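Local coordinates for catabolite control protein A (Lactococcus lactis, PDB 2O20) that probably acts as a global DNA-binding transcription regulator of the LacI family, repressing and activating genes in response to the carbon supply, at residues E106-V111 against I123-S128; A167-T172 against L206-I211; K173-S178 against A240-V245. The protein carries 1 engineered substitution. All coordinates share one frame; numbering follows the deposited sequence. Where two conformers were deposited one is given.

Contact 1: E106-V111 against I123-S128; sequences EKEEKV and IVYMGS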
ATOM      1  N   GLU D 106     -20.358  11.530   4.868  1.00 28.24           N
ATOM      2  CA  GLU D 106     -20.263  12.451   5.999  1.00 29.05           C
ATOM      3  C   GLU D 106     -18.833  12.944   6.183  1.00 28.75           C
ATOM      4  O   GLU D 106     -18.590  14.114   6.460  1.00 27.60           O
ATOM      5  CB  GLU D 106     -20.687  11.765   7.301  1.00 29.08           C
ATOM      6  CG  GLU D 106     -22.088  11.183   7.336  1.00 30.29           C
ATOM      7  CD  GLU D 106     -22.448  10.617   8.724  1.00 31.94           C
ATOM      8  OE1 GLU D 106     -21.763  10.974   9.719  1.00 35.01           O
ATOM      9  OE2 GLU D 106     -23.428   9.834   8.828  1.00 36.71           O
ATOM     10  N   LYS D 107     -17.889  12.015   6.037  1.00 29.29           N
ATOM     11  CA  LYS D 107     -16.470  12.308   6.181  1.00 29.84           C
ATOM     12  C   LYS D 107     -16.008  13.190   5.012  1.00 28.64           C
ATOM     13  O   LYS D 107     -15.273  14.140   5.202  1.00 27.94           O
ATOM     14  CB  LYS D 107     -15.686  10.993   6.254  1.00 30.24           C
ATOM     15  CG  LYS D 107     -14.463  10.991   7.177  1.00 32.98           C
ATOM     16  CD  LYS D 107     -13.983   9.532   7.488  1.00 32.70           C
ATOM     17  CE  LYS D 107     -14.315   9.080   8.900  1.00 36.28           C
ATOM     18  NZ  LYS D 107     -14.099   7.592   9.125  1.00 36.55           N
ATOM     19  N   GLU D 108     -16.480  12.883   3.809  1.00 28.21           N
ATOM     20  CA  GLU D 108     -16.188  13.709   2.631  1.00 28.19           C
ATOM     21  C   GLU D 108     -16.683  15.152   2.822  1.00 27.34           C
ATOM     22  O   GLU D 108     -15.947  16.095   2.521  1.00 25.85           O
ATOM     23  CB  GLU D 108     -16.780  13.088   1.363  1.00 28.01           C
ATOM     24  CG  GLU D 108     -16.050  11.811   0.938  1.00 29.15           C
ATOM     25  CD  GLU D 108     -16.716  11.080  -0.205  1.00 29.81           C
ATOM     26  OE1 GLU D 108     -17.949  11.260  -0.405  1.00 30.31           O
ATOM     27  OE2 GLU D 108     -16.006  10.293  -0.886  1.00 32.08           O
ATOM     28  N   GLU D 109     -17.907  15.320   3.341  1.00 27.14           N
ATOM     29  CA  GLU D 109     -18.465  16.661   3.581  1.00 27.29           C
ATOM     30  C   GLU D 109     -17.655  17.459   4.584  1.00 26.84           C
ATOM     31  O   GLU D 109     -17.437  18.646   4.392  1.00 26.88           O
ATOM     32  CB  GLU D 109     -19.915  16.586   4.104  1.00 28.24           C
ATOM     33  CG  GLU D 109     -20.947  16.405   3.020  1.00 31.23           C
ATOM     34  CD  GLU D 109     -22.351  16.461   3.577  1.00 33.61           C
ATOM     35  OE1 GLU D 109     -22.957  15.386   3.771  1.00 36.72           O
ATOM     36  OE2 GLU D 109     -22.830  17.581   3.845  1.00 36.18           O
ATOM     37  N   LYS D 110     -17.249  16.817   5.671  1.00 26.58           N
ATOM     38  CA  LYS D 110     -16.422  17.470   6.677  1.00 27.41           C
ATOM     39  C   LYS D 110     -15.065  17.885   6.084  1.00 27.17           C
ATOM     40  O   LYS D 110     -14.603  18.995   6.316  1.00 26.46           O
ATOM     41  CB  LYS D 110     -16.230  16.558   7.891  1.00 26.93           C
ATOM     42  CG  LYS D 110     -17.506  16.369   8.691  1.00 29.08           C
ATOM     43  CD  LYS D 110     -17.365  15.365   9.827  1.00 29.58           C
ATOM     44  CE  LYS D 110     -16.440  15.875  10.926  1.00 32.06           C
ATOM     45  NZ  LYS D 110     -16.517  15.001  12.129  1.00 32.24           N
ATOM     46  N   VAL D 111     -14.454  16.995   5.305  1.00 28.16           N
ATOM     47  CA  VAL D 111     -13.154  17.288   4.660  1.00 29.04           C
ATOM     48  C   VAL D 111     -13.240  18.551   3.782  1.00 29.66           C
ATOM     49  O   VAL D 111     -12.414  19.467   3.915  1.00 29.36           O
ATOM     50  CB  VAL D 111     -12.623  16.067   3.858  1.00 29.22           C
ATOM     51  CG1 VAL D 111     -11.451  16.460   2.965  1.00 30.42           C
ATOM     52  CG2 VAL D 111     -12.209  14.944   4.816  1.00 29.21           C
ATOM     53  N   ILE D 123      -8.772  21.404  -5.718  1.00 21.62           N
ATOM     54  CA  ILE D 123      -9.066  20.089  -5.115  1.00 21.81           C
ATOM     55  C   ILE D 123      -8.895  18.964  -6.151  1.00 22.00           C
ATOM     56  O   ILE D 123      -9.399  19.052  -7.259  1.00 21.55           O
ATOM     57  CB  ILE D 123     -10.536  20.064  -4.508  1.00 22.20           C
ATOM     58  CG1 ILE D 123     -10.615  21.012  -3.318  1.00 21.77           C
ATOM     59  CG2 ILE D 123     -10.935  18.685  -4.039  1.00 23.57           C
ATOM     60  CD1 ILE D 123     -12.017  21.401  -2.898  1.00 22.99           C
ATOM     61  N   VAL D 124      -8.195  17.906  -5.760  1.00 21.84           N
ATOM     62  CA  VAL D 124      -8.214  16.639  -6.482  1.00 22.09           C
ATOM     63  C   VAL D 124      -9.050  15.650  -5.668  1.00 22.09           C
ATOM     64  O   VAL D 124      -8.779  15.434  -4.491  1.00 21.30           O
ATOM     65  CB  VAL D 124      -6.805  16.052  -6.648  1.00 22.60           C
ATOM     66  CG1 VAL D 124      -6.852  14.704  -7.393  1.00 23.05           C
ATOM     67  CG2 VAL D 124      -5.860  17.053  -7.348  1.00 23.68           C
ATOM     68  N   TYR D 125     -10.078  15.084  -6.308  1.00 21.75           N
ATOM     69  CA  TYR D 125     -10.959  14.112  -5.665  1.00 22.38           C
ATOM     70  C   TYR D 125     -10.774  12.711  -6.221  1.00 22.50           C
ATOM     71  O   TYR D 125     -10.801  12.505  -7.427  1.00 21.14           O
ATOM     72  CB  TYR D 125     -12.418  14.503  -5.874  1.00 22.99           C
ATOM     73  CG  TYR D 125     -13.399  13.500  -5.304  1.00 23.94           C
ATOM     74  CD1 TYR D 125     -13.837  13.593  -3.992  1.00 23.93           C
ATOM     75  CD2 TYR D 125     -13.856  12.427  -6.078  1.00 23.98           C
ATOM     76  CE1 TYR D 125     -14.713  12.656  -3.462  1.00 24.84           C
ATOM     77  CE2 TYR D 125     -14.744  11.475  -5.547  1.00 24.85           C
ATOM     78  CZ  TYR D 125     -15.159  11.589  -4.255  1.00 25.29           C
ATOM     79  OH  TYR D 125     -16.055  10.647  -3.746  1.00 27.22           O
ATOM     80  N   MET D 126     -10.669  11.757  -5.301  1.00 23.30           N
ATOM     81  CA  MET D 126     -10.610  10.336  -5.594  1.00 25.11           C
ATOM     82  C   MET D 126     -11.606   9.671  -4.652  1.00 25.28           C
ATOM     83  O   MET D 126     -11.768  10.101  -3.524  1.00 25.17           O
ATOM     84  CB  MET D 126      -9.200   9.792  -5.316  1.00 24.85           C
ATOM     85  CG  MET D 126      -8.145  10.041  -6.371  1.00 26.31           C
ATOM     86  SD  MET D 126      -6.501   9.620  -5.702  1.00 29.24           S
ATOM     87  CE  MET D 126      -6.035  11.188  -5.031  1.00 29.58           C
ATOM     88  N   GLY D 127     -12.288   8.639  -5.132  1.00 26.57           N
ATOM     89  CA  GLY D 127     -13.292   7.931  -4.336  1.00 27.69           C
ATOM     90  C   GLY D 127     -14.290   7.271  -5.265  1.00 29.01           C
ATOM     91  O   GLY D 127     -14.228   7.463  -6.474  1.00 28.62           O
ATOM     92  N   SER D 128     -15.216   6.497  -4.713  1.00 30.92           N
ATOM     93  CA  SER D 128     -16.091   5.667  -5.547  1.00 32.14           C
ATOM     94  C   SER D 128     -16.926   6.516  -6.498  1.00 33.87           C
ATOM     95  O   SER D 128     -17.106   6.142  -7.661  1.00 34.37           O
ATOM     96  CB  SER D 128     -16.981   4.773  -4.682  0.50 32.26           C
ATOM     97  OG  SER D 128     -17.653   5.523  -3.684  0.50 32.20           O
TER
HETATM   98  O   HOH W   1     -13.427  10.163  -1.098  1.00 29.16           O
HETATM   99  O   HOH W   2     -18.887  11.578  -2.789  1.00 40.72           O
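Glu108, reaching from helix 105-118 toward the sheet, meets the phenol of Tyr125 at the end of the central strand 122-125, and the whole direct contact is polar. Tyr125 OH donates to Glu108 OE2 over 2.9 Å, approaching from above the carboxylate plane, 46° out of it. The two side chains cross at about a right angle, with OE2 lying at the edge of the ring. Tyr125 brings its hydroxyl there by placing CG anti to the backbone N (chi1 177°), while the Glu108 chain is extended beyond CG.

Water supplies the second kind of link. One molecule donates to Glu108 OE2 at 2.6 Å and to Met126 O at 2.9 Å, tying the carboxylate to the backbone just past the tyrosine. Another donates to Glu108 OE1 at 2.6 Å and to Tyr125 OH at 3.1 Å, bridging the same pair a second time.

Packing accounts for the rest: Glu108 also touches Ile134 of helix 132-141, and Tyr125 lies against Leu147 of the neighbouring strand in this Rossmann-like sheet. Three donors thus converge on one buried carboxylate, which is consistent with an ionised Glu108 whose charge would probably be eased by the tyrosine and the two waters.

Contact 2: A167-T172 against L206-I211; sequences AAYQST and LLEANI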
ATOM      1  N   ALA D 167     -11.675  -1.587 -21.537  1.00 20.52           N
ATOM      2  CA  ALA D 167     -10.978  -2.513 -20.628  1.00 19.84           C
ATOM      3  C   ALA D 167     -11.853  -3.708 -20.215  1.00 19.30           C
ATOM      4  O   ALA D 167     -11.390  -4.841 -20.204  1.00 19.19           O
ATOM      5  CB  ALA D 167     -10.453  -1.760 -19.393  1.00 19.03           C
ATOM      6  N   ALA D 168     -13.112  -3.447 -19.884  1.00 18.95           N
ATOM      7  CA  ALA D 168     -14.064  -4.504 -19.498  1.00 19.55           C
ATOM      8  C   ALA D 168     -14.407  -5.417 -20.703  1.00 18.83           C
ATOM      9  O   ALA D 168     -14.518  -6.631 -20.542  1.00 19.75           O
ATOM     10  CB  ALA D 168     -15.332  -3.893 -18.884  1.00 18.53           C
ATOM     11  N   TYR D 169     -14.540  -4.844 -21.902  1.00 19.47           N
ATOM     12  CA  TYR D 169     -14.723  -5.617 -23.138  1.00 18.55           C
ATOM     13  C   TYR D 169     -13.526  -6.535 -23.426  1.00 18.06           C
ATOM     14  O   TYR D 169     -13.721  -7.725 -23.620  1.00 17.84           O
ATOM     15  CB  TYR D 169     -14.984  -4.682 -24.347  1.00 19.69           C
ATOM     16  CG  TYR D 169     -15.054  -5.398 -25.681  1.00 20.09           C
ATOM     17  CD1 TYR D 169     -16.225  -6.039 -26.095  1.00 18.74           C
ATOM     18  CD2 TYR D 169     -13.943  -5.435 -26.530  1.00 21.61           C
ATOM     19  CE1 TYR D 169     -16.291  -6.693 -27.326  1.00 22.14           C
ATOM     20  CE2 TYR D 169     -13.992  -6.062 -27.764  1.00 23.57           C
ATOM     21  CZ  TYR D 169     -15.168  -6.706 -28.156  1.00 22.56           C
ATOM     22  OH  TYR D 169     -15.209  -7.337 -29.378  1.00 23.00           O
ATOM     23  N   GLN D 170     -12.303  -5.989 -23.415  1.00 17.47           N
ATOM     24  CA  GLN D 170     -11.080  -6.771 -23.705  1.00 18.09           C
ATOM     25  C   GLN D 170     -10.851  -7.873 -22.635  1.00 18.09           C
ATOM     26  O   GLN D 170     -10.458  -8.981 -22.960  1.00 17.88           O
ATOM     27  CB  GLN D 170      -9.848  -5.873 -23.757  1.00 18.87           C
ATOM     28  CG  GLN D 170      -9.774  -4.960 -24.977  1.00 19.92           C
ATOM     29  CD  GLN D 170      -8.787  -3.829 -24.791  1.00 24.54           C
ATOM     30  OE1 GLN D 170      -8.280  -3.607 -23.691  1.00 24.42           O
ATOM     31  NE2 GLN D 170      -8.523  -3.089 -25.874  1.00 26.16           N
ATOM     32  N   SER D 171     -11.117  -7.556 -21.365  1.00 18.11           N
ATOM     33  CA  SER D 171     -10.981  -8.525 -20.279  1.00 18.11           C
ATOM     34  C   SER D 171     -11.944  -9.716 -20.446  1.00 17.87           C
ATOM     35  O   SER D 171     -11.553 -10.909 -20.319  1.00 18.14           O
ATOM     36  CB  SER D 171     -11.231  -7.833 -18.913  1.00 18.16           C
ATOM     37  OG  SER D 171     -10.255  -6.864 -18.662  1.00 21.08           O
ATOM     38  N   THR D 172     -13.212  -9.399 -20.691  1.00 18.22           N
ATOM     39  CA  THR D 172     -14.244 -10.428 -20.878  1.00 18.67           C
ATOM     40  C   THR D 172     -13.919 -11.294 -22.112  1.00 19.21           C
ATOM     41  O   THR D 172     -13.965 -12.513 -22.031  1.00 17.71           O
ATOM     42  CB  THR D 172     -15.642  -9.794 -20.977  1.00 18.64           C
ATOM     43  OG1 THR D 172     -15.856  -8.948 -19.833  1.00 17.89           O
ATOM     44  CG2 THR D 172     -16.750 -10.867 -21.098  1.00 19.46           C
ATOM     45  N   LEU D 206     -20.024 -10.641 -24.275  1.00 20.61           N
ATOM     46  CA  LEU D 206     -20.890 -11.837 -24.177  1.00 21.02           C
ATOM     47  C   LEU D 206     -21.771 -12.000 -25.434  1.00 22.24           C
ATOM     48  O   LEU D 206     -21.853 -13.078 -26.005  1.00 21.11           O
ATOM     49  CB  LEU D 206     -21.791 -11.781 -22.939  1.00 21.05           C
ATOM     50  CG  LEU D 206     -21.081 -11.768 -21.565  1.00 21.69           C
ATOM     51  CD1 LEU D 206     -22.090 -11.849 -20.434  1.00 24.02           C
ATOM     52  CD2 LEU D 206     -20.072 -12.909 -21.430  1.00 21.37           C
ATOM     53  N   LEU D 207     -22.451 -10.925 -25.796  1.00 22.86           N
ATOM     54  CA  LEU D 207     -23.275 -10.845 -27.021  1.00 24.74           C
ATOM     55  C   LEU D 207     -22.596 -11.313 -28.312  1.00 24.10           C
ATOM     56  O   LEU D 207     -23.196 -12.027 -29.132  1.00 24.47           O
ATOM     57  CB  LEU D 207     -23.685  -9.405 -27.219  1.00 25.74           C
ATOM     58  CG  LEU D 207     -25.070  -9.016 -26.746  1.00 29.37           C
ATOM     59  CD1 LEU D 207     -25.164  -7.503 -26.504  1.00 32.03           C
ATOM     60  CD2 LEU D 207     -26.008  -9.403 -27.840  1.00 32.16           C
ATOM     61  N   GLU D 208     -21.359 -10.886 -28.511  1.00 24.21           N
ATOM     62  CA  GLU D 208     -20.621 -11.240 -29.718  1.00 24.46           C
ATOM     63  C   GLU D 208     -20.230 -12.710 -29.750  1.00 25.36           C
ATOM     64  O   GLU D 208     -20.051 -13.272 -30.832  1.00 25.63           O
ATOM     65  CB  GLU D 208     -19.394 -10.368 -29.883  1.00 23.99           C
ATOM     66  CG  GLU D 208     -19.686  -8.913 -30.224  1.00 24.42           C
ATOM     67  CD  GLU D 208     -18.415  -8.071 -30.182  1.00 27.57           C
ATOM     68  OE1 GLU D 208     -17.348  -8.670 -29.929  1.00 31.72           O
ATOM     69  OE2 GLU D 208     -18.480  -6.837 -30.371  1.00 26.78           O
ATOM     70  N   ALA D 209     -20.137 -13.334 -28.569  1.00 25.19           N
ATOM     71  CA  ALA D 209     -19.878 -14.766 -28.436  1.00 25.86           C
ATOM     72  C   ALA D 209     -21.147 -15.624 -28.279  1.00 25.72           C
ATOM     73  O   ALA D 209     -21.037 -16.798 -27.982  1.00 26.65           O
ATOM     74  CB  ALA D 209     -18.927 -15.004 -27.224  1.00 25.79           C
ATOM     75  N   ASN D 210     -22.333 -15.034 -28.439  1.00 26.24           N
ATOM     76  CA  ASN D 210     -23.619 -15.732 -28.257  1.00 26.58           C
ATOM     77  C   ASN D 210     -23.766 -16.338 -26.839  1.00 26.66           C
ATOM     78  O   ASN D 210     -24.308 -17.428 -26.650  1.00 26.63           O
ATOM     79  CB  ASN D 210     -23.861 -16.782 -29.359  0.50 26.67           C
ATOM     80  CG  ASN D 210     -24.008 -16.161 -30.738  0.50 26.79           C
ATOM     81  OD1 ASN D 210     -23.188 -15.352 -31.155  0.50 25.82           O
ATOM     82  ND2 ASN D 210     -25.049 -16.558 -31.461  0.50 29.27           N
ATOM     83  N   ILE D 211     -23.297 -15.598 -25.835  1.00 25.42           N
ATOM     84  CA  ILE D 211     -23.507 -15.973 -24.436  1.00 25.42           C
ATOM     85  C   ILE D 211     -24.597 -15.095 -23.841  1.00 25.33           C
ATOM     86  O   ILE D 211     -24.507 -13.894 -23.915  1.00 27.05           O
ATOM     87  CB  ILE D 211     -22.226 -15.795 -23.600  1.00 25.07           C
ATOM     88  CG1 ILE D 211     -21.125 -16.714 -24.131  1.00 24.82           C
ATOM     89  CG2 ILE D 211     -22.535 -16.048 -22.094  1.00 24.40           C
ATOM     90  CD1 ILE D 211     -19.769 -16.284 -23.777  1.00 26.71           C
TER
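Tyr169 OH and Glu208 OE1 are joined by a notably short hydrogen bond, 2.6 Å, with the tyrosine as donor. Glu208 lies within the Schellman motif that ends helix 193-208: Asn210, at positive phi, is its C-prime residue, Ile211 N returns to Leu206 O, and Asn210 N to Leu207 O. The contact joins the C-terminal end of helix 193-208 to the middle of helix 164-177, within the second subdomain of the periplasmic-binding-protein fold.

OE1 receives the phenol through its syn lone pair, on the side of the other carboxylate oxygen, and sits in the plane of the ring at its edge. Ring and carboxylate planes are nonetheless 75° apart. Tyr169 reaches the neighbouring helix because its ring swings away from its own N, chi1 175°, and Glu208 comes to it on an extended chain. Lys173, one turn along, is hydrogen-bonded to the same hydroxyl; its positive charge would probably polarise the phenol and strengthen its hold on the glutamate.

Deeper in the interface lies a small apolar contact, in which Thr172 CG2 meets Leu206 CD2 at 3.9 Å, the side chains crossing at about a right angle. While CG2, anti to the backbone N, faces Leu206, the threonine hydroxyl is turned back on its own helix: Thr172 OG1 bonds to Ala168 O at 2.8 Å, on the opposite face of that carbonyl's plane from Thr172 N.

Contact 3: K173-S178 against A240-V245; sequences KKLIDS and ATSAVV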
ATOM      1  N   LYS D 173     -13.545 -10.661 -23.234  1.00 19.94           N
ATOM      2  CA  LYS D 173     -13.175 -11.391 -24.448  1.00 20.75           C
ATOM      3  C   LYS D 173     -11.985 -12.331 -24.265  1.00 19.92           C
ATOM      4  O   LYS D 173     -11.952 -13.412 -24.821  1.00 20.74           O
ATOM      5  CB  LYS D 173     -12.875 -10.385 -25.589  1.00 21.37           C
ATOM      6  CG  LYS D 173     -12.842 -10.971 -26.962  1.00 23.55           C
ATOM      7  CD  LYS D 173     -12.635  -9.857 -28.028  1.00 24.35           C
ATOM      8  CE  LYS D 173     -12.805 -10.383 -29.427  1.00 27.75           C
ATOM      9  NZ  LYS D 173     -12.788  -9.247 -30.386  1.00 33.63           N
ATOM     10  N   LYS D 174     -11.003 -11.925 -23.465  1.00 20.80           N
ATOM     11  CA  LYS D 174      -9.878 -12.779 -23.155  1.00 20.50           C
ATOM     12  C   LYS D 174     -10.321 -14.085 -22.469  1.00 19.86           C
ATOM     13  O   LYS D 174      -9.799 -15.160 -22.758  1.00 20.41           O
ATOM     14  CB  LYS D 174      -8.895 -12.011 -22.263  1.00 20.93           C
ATOM     15  CG  LYS D 174      -7.649 -12.772 -21.919  1.00 22.57           C
ATOM     16  CD  LYS D 174      -6.576 -11.863 -21.339  1.00 23.44           C
ATOM     17  CE  LYS D 174      -5.464 -12.664 -20.760  1.00 24.09           C
ATOM     18  NZ  LYS D 174      -4.651 -13.311 -21.820  1.00 24.63           N
ATOM     19  N   LEU D 175     -11.282 -13.991 -21.563  1.00 19.78           N
ATOM     20  CA  LEU D 175     -11.788 -15.182 -20.859  1.00 19.34           C
ATOM     21  C   LEU D 175     -12.686 -16.022 -21.805  1.00 20.41           C
ATOM     22  O   LEU D 175     -12.714 -17.257 -21.734  1.00 21.54           O
ATOM     23  CB  LEU D 175     -12.564 -14.772 -19.609  1.00 19.48           C
ATOM     24  CG  LEU D 175     -11.721 -14.077 -18.530  1.00 18.96           C
ATOM     25  CD1 LEU D 175     -12.575 -13.476 -17.431  1.00 19.15           C
ATOM     26  CD2 LEU D 175     -10.696 -15.029 -17.952  1.00 20.39           C
ATOM     27  N   ILE D 176     -13.419 -15.352 -22.676  1.00 21.07           N
ATOM     28  CA  ILE D 176     -14.204 -16.058 -23.721  1.00 21.26           C
ATOM     29  C   ILE D 176     -13.253 -16.865 -24.596  1.00 21.41           C
ATOM     30  O   ILE D 176     -13.498 -18.025 -24.885  1.00 20.40           O
ATOM     31  CB  ILE D 176     -15.036 -15.073 -24.573  1.00 21.79           C
ATOM     32  CG1 ILE D 176     -16.206 -14.566 -23.734  1.00 21.52           C
ATOM     33  CG2 ILE D 176     -15.594 -15.754 -25.879  1.00 22.90           C
ATOM     34  CD1 ILE D 176     -16.877 -13.381 -24.276  1.00 20.00           C
ATOM     35  N   ASP D 177     -12.143 -16.253 -24.987  1.00 22.05           N
ATOM     36  CA  ASP D 177     -11.221 -16.891 -25.908  1.00 22.87           C
ATOM     37  C   ASP D 177     -10.450 -18.069 -25.316  1.00 22.92           C
ATOM     38  O   ASP D 177      -9.947 -18.893 -26.082  1.00 23.69           O
ATOM     39  CB  ASP D 177     -10.293 -15.852 -26.560  1.00 22.83           C
ATOM     40  CG  ASP D 177     -11.043 -14.910 -27.533  1.00 25.36           C
ATOM     41  OD1 ASP D 177     -12.210 -15.185 -27.897  1.00 29.29           O
ATOM     42  OD2 ASP D 177     -10.461 -13.884 -27.936  1.00 29.49           O
ATOM     43  N   SER D 178     -10.376 -18.173 -23.983  1.00 23.04           N
ATOM     44  CA  SER D 178      -9.820 -19.350 -23.322  1.00 22.97           C
ATOM     45  C   SER D 178     -10.902 -20.385 -22.952  1.00 23.47           C
ATOM     46  O   SER D 178     -10.644 -21.322 -22.198  1.00 23.39           O
ATOM     47  CB  SER D 178      -8.959 -18.949 -22.099  1.00 22.32           C
ATOM     48  OG  SER D 178      -9.695 -18.156 -21.163  1.00 22.03           O
ATOM     49  N   ALA D 240     -19.645 -20.316 -12.023  1.00 18.36           N
ATOM     50  CA  ALA D 240     -18.709 -19.414 -12.683  1.00 17.36           C
ATOM     51  C   ALA D 240     -17.344 -20.113 -12.758  1.00 17.68           C
ATOM     52  O   ALA D 240     -16.933 -20.797 -11.809  1.00 16.67           O
ATOM     53  CB  ALA D 240     -18.601 -18.111 -11.931  1.00 16.97           C
ATOM     54  N   THR D 241     -16.664 -19.978 -13.898  1.00 17.55           N
ATOM     55  CA  THR D 241     -15.318 -20.542 -14.065  1.00 18.02           C
ATOM     56  C   THR D 241     -14.242 -19.485 -14.246  1.00 18.18           C
ATOM     57  O   THR D 241     -13.077 -19.831 -14.424  1.00 18.63           O
ATOM     58  CB  THR D 241     -15.234 -21.513 -15.258  1.00 18.58           C
ATOM     59  OG1 THR D 241     -15.596 -20.807 -16.470  1.00 18.22           O
ATOM     60  CG2 THR D 241     -16.147 -22.737 -15.016  1.00 20.21           C
ATOM     61  N   SER D 242     -14.631 -18.216 -14.191  1.00 17.96           N
ATOM     62  CA  SER D 242     -13.706 -17.110 -14.291  1.00 18.35           C
ATOM     63  C   SER D 242     -14.391 -15.835 -13.818  1.00 17.78           C
ATOM     64  O   SER D 242     -15.618 -15.798 -13.645  1.00 17.37           O
ATOM     65  CB  SER D 242     -13.212 -16.960 -15.714  1.00 18.28           C
ATOM     66  OG  SER D 242     -14.303 -16.721 -16.605  1.00 18.54           O
ATOM     67  N   ALA D 243     -13.593 -14.794 -13.609  1.00 17.62           N
ATOM     68  CA  ALA D 243     -14.094 -13.502 -13.214  1.00 17.45           C
ATOM     69  C   ALA D 243     -13.198 -12.358 -13.683  1.00 17.55           C
ATOM     70  O   ALA D 243     -11.965 -12.471 -13.642  1.00 18.91           O
ATOM     71  CB  ALA D 243     -14.208 -13.459 -11.719  1.00 16.06           C
ATOM     72  N   VAL D 244     -13.848 -11.262 -14.059  1.00 18.50           N
ATOM     73  CA  VAL D 244     -13.226  -9.931 -14.241  1.00 18.94           C
ATOM     74  C   VAL D 244     -13.591  -9.123 -13.000  1.00 19.13           C
ATOM     75  O   VAL D 244     -14.754  -9.112 -12.575  1.00 18.57           O
ATOM     76  CB  VAL D 244     -13.757  -9.203 -15.467  1.00 18.83           C
ATOM     77  CG1 VAL D 244     -12.977  -7.865 -15.684  1.00 20.39           C
ATOM     78  CG2 VAL D 244     -13.708 -10.134 -16.685  1.00 20.09           C
ATOM     79  N   VAL D 245     -12.577  -8.509 -12.388  1.00 19.39           N
ATOM     80  CA  VAL D 245     -12.724  -7.850 -11.107  1.00 19.53           C
ATOM     81  C   VAL D 245     -12.202  -6.399 -11.202  1.00 20.47           C
ATOM     82  O   VAL D 245     -11.088  -6.149 -11.699  1.00 20.51           O
ATOM     83  CB  VAL D 245     -11.974  -8.635 -10.003  1.00 19.91           C
ATOM     84  CG1 VAL D 245     -12.310  -8.013  -8.658  1.00 18.79           C
ATOM     85  CG2 VAL D 245     -12.323 -10.164 -10.051  1.00 20.93           C
TER
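Leu175 alone carries the contact from the helix side, reaching Ser242, Ala243 and Val244 of strand 242-245 from the last turn of helix 164-177. One residue earlier along the segment, Lys174 NZ is hydrogen-bonded to Ser327 OG, while the lysine side chain touches Ile272 on the adjoining strand.

At Leu175 the helix faces the sheet. CG stands anti to the carbonyl carbon (chi1 -65°), and CD1 does most of the touching, on all three strand residues: it packs obliquely on Val244 CG2 at 3.6 Å, comes within 4.0 Å of the backbone carbon Ala243 C, and lies 3.8 Å from Ser242 OG. CD2 adds a contact with Ser242 CB at 3.9 Å. Ser242 OG, set between its own backbone N and carbonyl carbon, is buried here and has no hydrogen-bonding partner in the model. Ile183 and Ile272, from the strands flanking 242-245, complete the apolar surroundings of the leucine. Cutting the Leu175 side chain back to an alanine is likely to open a gap over Ser242 and Val244 and would cost Val244 CG2 its leucine partner.

Ile176 points away from strand 242-245. Ser178 OG is hydrogen-bonded to Glu270 OE2, and close by Asn180 ND2 binds Leu175 O. The axes of segments 173-177 and 242-245 run nearly antiparallel, at 167° and 9.3 Å apart, the layered helix-on-parallel-sheet packing of a Rossmann-like alpha/beta subdomain.

The three contacts sample both halves of a two-subdomain fold. Contact 1 lies in the subdomain built on the six-stranded sheet, whereas contacts 2 and 3 belong to the other, across the centre of the chain; each has its centre 34 Å from that of contact 1, and their nearest atoms stay about 14 to 15 Å away. Contacts 2 and 3 form one continuous unit, with centres 9 Å apart and helix 164-177 in common. Ser171 CB packs on Val244 CG1 at 3.7 Å, and Ala209 CB on Ile176 CG2 at 3.7 Å, so that a single helix is wedged between strand 242-245 and the end of helix 193-208.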